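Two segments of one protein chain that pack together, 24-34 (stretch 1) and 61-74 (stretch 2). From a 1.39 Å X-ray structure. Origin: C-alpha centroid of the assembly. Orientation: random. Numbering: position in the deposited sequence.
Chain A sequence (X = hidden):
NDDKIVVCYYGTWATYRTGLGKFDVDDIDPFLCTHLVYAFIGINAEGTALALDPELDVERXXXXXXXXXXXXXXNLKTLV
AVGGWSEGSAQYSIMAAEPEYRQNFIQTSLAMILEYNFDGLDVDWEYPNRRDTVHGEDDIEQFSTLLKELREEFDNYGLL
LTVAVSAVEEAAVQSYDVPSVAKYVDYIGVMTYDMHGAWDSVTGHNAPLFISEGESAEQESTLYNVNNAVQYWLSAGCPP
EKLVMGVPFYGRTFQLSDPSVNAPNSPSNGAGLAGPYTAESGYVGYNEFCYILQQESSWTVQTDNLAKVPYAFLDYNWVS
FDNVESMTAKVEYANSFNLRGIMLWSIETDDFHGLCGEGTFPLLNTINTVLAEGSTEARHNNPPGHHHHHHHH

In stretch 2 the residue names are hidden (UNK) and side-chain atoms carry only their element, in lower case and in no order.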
# COMPACT_ATOMS: atom_id res chain seq x y z
N ASP A 24 3.84 10.82 -14.15
CA ASP A 24 4.76 9.99 -14.91
C ASP A 24 5.98 9.67 -14.06
O ASP A 24 6.16 10.20 -12.95
CB ASP A 24 5.23 10.73 -16.17
CG ASP A 24 4.08 11.19 -17.06
OD1 ASP A 24 3.06 10.49 -17.12
OD2 ASP A 24 4.22 12.25 -17.70
N VAL A 25 6.86 8.82 -14.60
CA VAL A 25 8.11 8.51 -13.91
C VAL A 25 8.86 9.79 -13.55
O VAL A 25 9.41 9.91 -12.45
CB VAL A 25 8.98 7.54 -14.73
CG1 VAL A 25 10.39 7.46 -14.15
CG2 VAL A 25 8.35 6.16 -14.76
N ASP A 26 8.89 10.76 -14.46
CA ASP A 26 9.68 11.96 -14.18
C ASP A 26 9.02 12.91 -13.19
O ASP A 26 9.59 13.96 -12.90
CB ASP A 26 10.12 12.67 -15.47
CG ASP A 26 8.97 13.27 -16.25
OD1 ASP A 26 7.81 13.23 -15.80
OD2 ASP A 26 9.25 13.82 -17.34
N ASP A 27 7.84 12.56 -12.67
CA ASP A 27 7.25 13.28 -11.55
C ASP A 27 7.74 12.77 -10.20
O ASP A 27 7.48 13.41 -9.18
CB ASP A 27 5.73 13.17 -11.61
CG ASP A 27 5.13 14.06 -12.68
OD1 ASP A 27 5.28 15.30 -12.57
OD2 ASP A 27 4.54 13.54 -13.64
N ILE A 28 8.45 11.64 -10.18
CA ILE A 28 8.95 11.06 -8.94
C ILE A 28 10.17 11.84 -8.48
O ILE A 28 11.08 12.12 -9.27
CB ILE A 28 9.31 9.58 -9.16
CG1 ILE A 28 8.06 8.78 -9.53
CG2 ILE A 28 10.00 9.01 -7.92
CD1 ILE A 28 8.35 7.35 -9.92
N ASP A 29 10.20 12.17 -7.19
CA ASP A 29 11.40 12.69 -6.57
C ASP A 29 12.15 11.51 -5.97
O ASP A 29 11.72 10.99 -4.93
CB ASP A 29 11.05 13.69 -5.49
CG ASP A 29 12.27 14.42 -4.95
OD1 ASP A 29 13.37 13.82 -4.93
OD2 ASP A 29 12.13 15.59 -4.55
N PRO A 30 13.26 11.07 -6.56
CA PRO A 30 13.91 9.85 -6.08
C PRO A 30 14.67 10.02 -4.77
O PRO A 30 15.17 9.02 -4.24
CB PRO A 30 14.87 9.49 -7.22
CG PRO A 30 15.20 10.82 -7.83
CD PRO A 30 13.96 11.67 -7.71
N PHE A 31 14.77 11.23 -4.24
CA PHE A 31 15.41 11.44 -2.95
C PHE A 31 14.43 11.43 -1.79
O PHE A 31 14.86 11.55 -0.64
CB PHE A 31 16.23 12.73 -2.96
CG PHE A 31 17.53 12.62 -3.69
CD1 PHE A 31 18.60 11.95 -3.12
CD2 PHE A 31 17.68 13.16 -4.96
CE1 PHE A 31 19.81 11.84 -3.79
CE2 PHE A 31 18.88 13.04 -5.64
CZ PHE A 31 19.94 12.38 -5.05
N LEU A 32 13.14 11.31 -2.05
CA LEU A 32 12.14 11.22 -0.99
C LEU A 32 11.78 9.78 -0.66
O LEU A 32 10.91 9.55 0.19
CB LEU A 32 10.89 12.02 -1.36
CG LEU A 32 11.07 13.54 -1.38
CD1 LEU A 32 9.78 14.23 -1.81
CD2 LEU A 32 11.53 14.03 -0.01
N CYS A 33 12.42 8.82 -1.31
CA CYS A 33 12.22 7.40 -1.05
C CYS A 33 13.58 6.74 -0.93
O CYS A 33 14.56 7.20 -1.52
CB CYS A 33 11.48 6.75 -2.22
SG CYS A 33 10.02 7.65 -2.75
N THR A 34 13.65 5.65 -0.16
CA THR A 34 14.81 4.77 -0.21
C THR A 34 14.58 3.58 -1.11
O THR A 34 15.54 3.04 -1.68
CB THR A 34 15.19 4.27 1.19
OG1 THR A 34 14.10 3.53 1.76
CG2 THR A 34 15.53 5.43 2.10
N UNK A 61 9.36 2.17 -22.85
CA UNK A 61 10.53 2.18 -21.99
C UNK A 61 10.29 2.54 -20.55
O UNK A 61 11.21 2.99 -19.87
N UNK A 62 9.07 2.33 -20.04
CA UNK A 62 8.74 2.83 -18.71
C UNK A 62 9.49 2.08 -17.61
O UNK A 62 9.91 2.70 -16.62
c UNK A 62 7.23 2.80 -18.48
c UNK A 62 6.76 3.92 -17.58
o UNK A 62 7.10 5.08 -17.79
n UNK A 62 5.95 3.58 -16.58
N UNK A 63 9.65 0.75 -17.73
CA UNK A 63 10.45 0.01 -16.75
C UNK A 63 11.83 0.65 -16.61
O UNK A 63 12.30 0.91 -15.50
c UNK A 63 9.51 -2.38 -17.07
c UNK A 63 10.68 -1.42 -17.23
c UNK A 63 7.45 -4.28 -16.87
c UNK A 63 7.57 -3.26 -15.92
c UNK A 63 9.38 -3.41 -17.99
c UNK A 63 8.36 -4.34 -17.90
c UNK A 63 8.60 -2.32 -16.02
N UNK A 64 12.49 0.90 -17.75
CA UNK A 64 13.85 1.40 -17.74
C UNK A 64 13.92 2.86 -17.30
O UNK A 64 14.87 3.25 -16.62
c UNK A 64 18.29 0.91 -18.63
n UNK A 64 19.17 0.40 -17.54
c UNK A 64 15.95 1.59 -19.20
c UNK A 64 16.82 0.69 -18.33
c UNK A 64 14.48 1.20 -19.12
N UNK A 65 12.93 3.67 -17.66
CA UNK A 65 12.91 5.04 -17.16
C UNK A 65 12.82 5.05 -15.64
O UNK A 65 13.50 5.84 -14.97
c UNK A 65 11.73 5.81 -17.75
c UNK A 65 10.69 6.94 -19.73
n UNK A 65 10.30 7.97 -19.00
o UNK A 65 10.12 6.60 -20.77
c UNK A 65 11.88 6.16 -19.21
N UNK A 66 12.01 4.14 -15.09
CA UNK A 66 11.85 4.04 -13.64
C UNK A 66 13.15 3.64 -12.96
O UNK A 66 13.58 4.28 -12.00
c UNK A 66 10.92 1.87 -11.14
c UNK A 66 10.57 1.71 -9.80
c UNK A 66 9.09 3.58 -9.98
c UNK A 66 10.37 2.88 -11.90
c UNK A 66 9.44 3.73 -11.31
c UNK A 66 9.65 2.57 -9.23
c UNK A 66 10.74 3.02 -13.36
N UNK A 67 13.80 2.58 -13.45
CA UNK A 67 15.05 2.17 -12.81
C UNK A 67 16.16 3.18 -13.04
O UNK A 67 17.09 3.26 -12.23
c UNK A 67 14.39 -0.25 -12.88
c UNK A 67 15.47 0.76 -13.23
o UNK A 67 15.72 0.73 -14.64
N UNK A 68 16.07 3.98 -14.11
CA UNK A 68 17.05 5.02 -14.36
C UNK A 68 16.99 6.15 -13.34
O UNK A 68 17.87 7.02 -13.37
o UNK A 68 17.33 4.59 -16.71
c UNK A 68 16.91 5.57 -15.77
N UNK A 69 15.98 6.18 -12.47
CA UNK A 69 16.01 7.12 -11.36
C UNK A 69 17.26 6.95 -10.50
O UNK A 69 17.65 7.88 -9.79
c UNK A 69 14.75 6.98 -10.50
c UNK A 69 13.37 8.93 -11.33
c UNK A 69 12.24 6.89 -10.37
c UNK A 69 13.44 7.41 -11.17
N UNK A 70 17.89 5.77 -10.54
CA UNK A 70 19.15 5.56 -9.83
C UNK A 70 20.28 6.41 -10.39
O UNK A 70 21.30 6.58 -9.71
c UNK A 70 18.58 3.23 -9.00
c UNK A 70 19.01 1.77 -8.99
n UNK A 70 18.95 -0.38 -10.21
c UNK A 70 19.52 4.08 -9.84
c UNK A 70 18.62 1.07 -10.29
N UNK A 71 20.13 6.95 -11.60
CA UNK A 71 21.13 7.87 -12.12
C UNK A 71 21.11 9.19 -11.36
O UNK A 71 22.14 9.87 -11.28
c UNK A 71 21.38 6.94 -14.48
o UNK A 71 20.38 8.02 -16.36
c UNK A 71 20.91 8.10 -13.61
o UNK A 71 20.51 5.82 -16.39
c UNK A 71 20.71 6.93 -15.84
N UNK A 72 19.96 9.56 -10.79
CA UNK A 72 19.88 10.77 -9.98
C UNK A 72 20.20 10.49 -8.52
O UNK A 72 20.96 11.24 -7.89
c UNK A 72 18.49 11.41 -10.11
c UNK A 72 19.23 15.13 -9.25
c UNK A 72 19.41 13.76 -9.90
c UNK A 72 18.36 12.76 -9.41
n UNK A 72 20.28 16.10 -9.67
N UNK A 73 19.64 9.42 -7.95
CA UNK A 73 19.94 9.00 -6.59
C UNK A 73 20.58 7.62 -6.65
O UNK A 73 19.86 6.60 -6.71
c UNK A 73 18.67 8.97 -5.73
n UNK A 73 17.87 8.36 -3.54
c UNK A 73 18.93 8.49 -4.32
o UNK A 73 20.07 8.24 -3.93
N UNK A 74 21.91 7.52 -6.61
CA UNK A 74 22.55 6.20 -6.78
C UNK A 74 22.28 5.24 -5.64
O UNK A 74 22.48 4.03 -5.82
c UNK A 74 24.05 6.54 -6.89
c UNK A 74 24.11 8.02 -7.10
c UNK A 74 22.89 8.60 -6.47
O HOH W 1 6.16 7.62 -17.20
O HOH W 2 17.17 7.89 -0.69

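Position 61 has no side-chain atoms, and its phi of 73° is a value that favours glycine: Gly 61. It occupies the N-cap position of the helix that follows. Position 62 carries two carbons, the second bearing one oxygen and one nitrogen, which defines Asn 62. Its OD1 lies 3.5 Å from Val 25 CG2 and accepts from water 1 (2.8 Å), which in turn accepts from Val 25 N (2.9 Å).

Position 63 has one carbon and a six-carbon ring without oxygen, Phe 63, with CA-to-CB pointing away from stretch 1. Position 64, four carbons in a row ending in nitrogen, is Lys 64, out of reach. Three carbons at position 65, the third with one oxygen and one nitrogen, give Gln 65; its CB is 4.2 Å from Val 25 CG1.

Position 66 repeats the one-carbon-plus-ring pattern: Phe 66. Val 25 CG2 sits at the ring edge, near its plane, while Ile 28 CD1 approaches Phe 66 CE1 at 3.8 Å. Position 67 has one carbon bearing an oxygen and a carbon, Thr 67, directed away. Position 68, one carbon then one oxygen, is Ser 68.

At position 69 four carbons fork at the second, so the residue is Leu 69. Its CD1 lies 3.9 Å from Ile 28 CG2 and 4.2 Å from Val 25 CG1, and its CB is 4.1 Å from Pro 30 CB. Position 70, four carbons ending in nitrogen, is Lys 70, pointing away. Position 71, three carbons with two oxygens on the third, is Glu 71, out of reach. Position 72 is again a four-carbon chain ending in nitrogen, Lys 72: its CG is 4.0 Å from Pro 30 CG and 3.8 Å from Phe 31 CE2, although the end of the chain leads away.

Position 73 has two carbons, the second with one oxygen and one nitrogen: Asn 73. ND2 donates to Pro 30 O (2.9 Å, 170°), and CB lies 3.8 Å from the Phe 31 ring centroid, 17° off the normal, a CH-pi contact. Position 74 closes three carbons onto its backbone N: Pro 74.

The contact thus combines an apolar patch, in which Val 25, Ile 28 and Pro 30 meet Phe 66 and Leu 69, with a polar anchor at Asn 73. A nearly linear hydrogen bond fixes that amide, and water 2 links its ND2 (3.0 Å) to Cys 33 O (2.8 Å). Together the stretches bury 567 Å².

Stretch 2 (61-74) GNFKQFTSLKEKNP
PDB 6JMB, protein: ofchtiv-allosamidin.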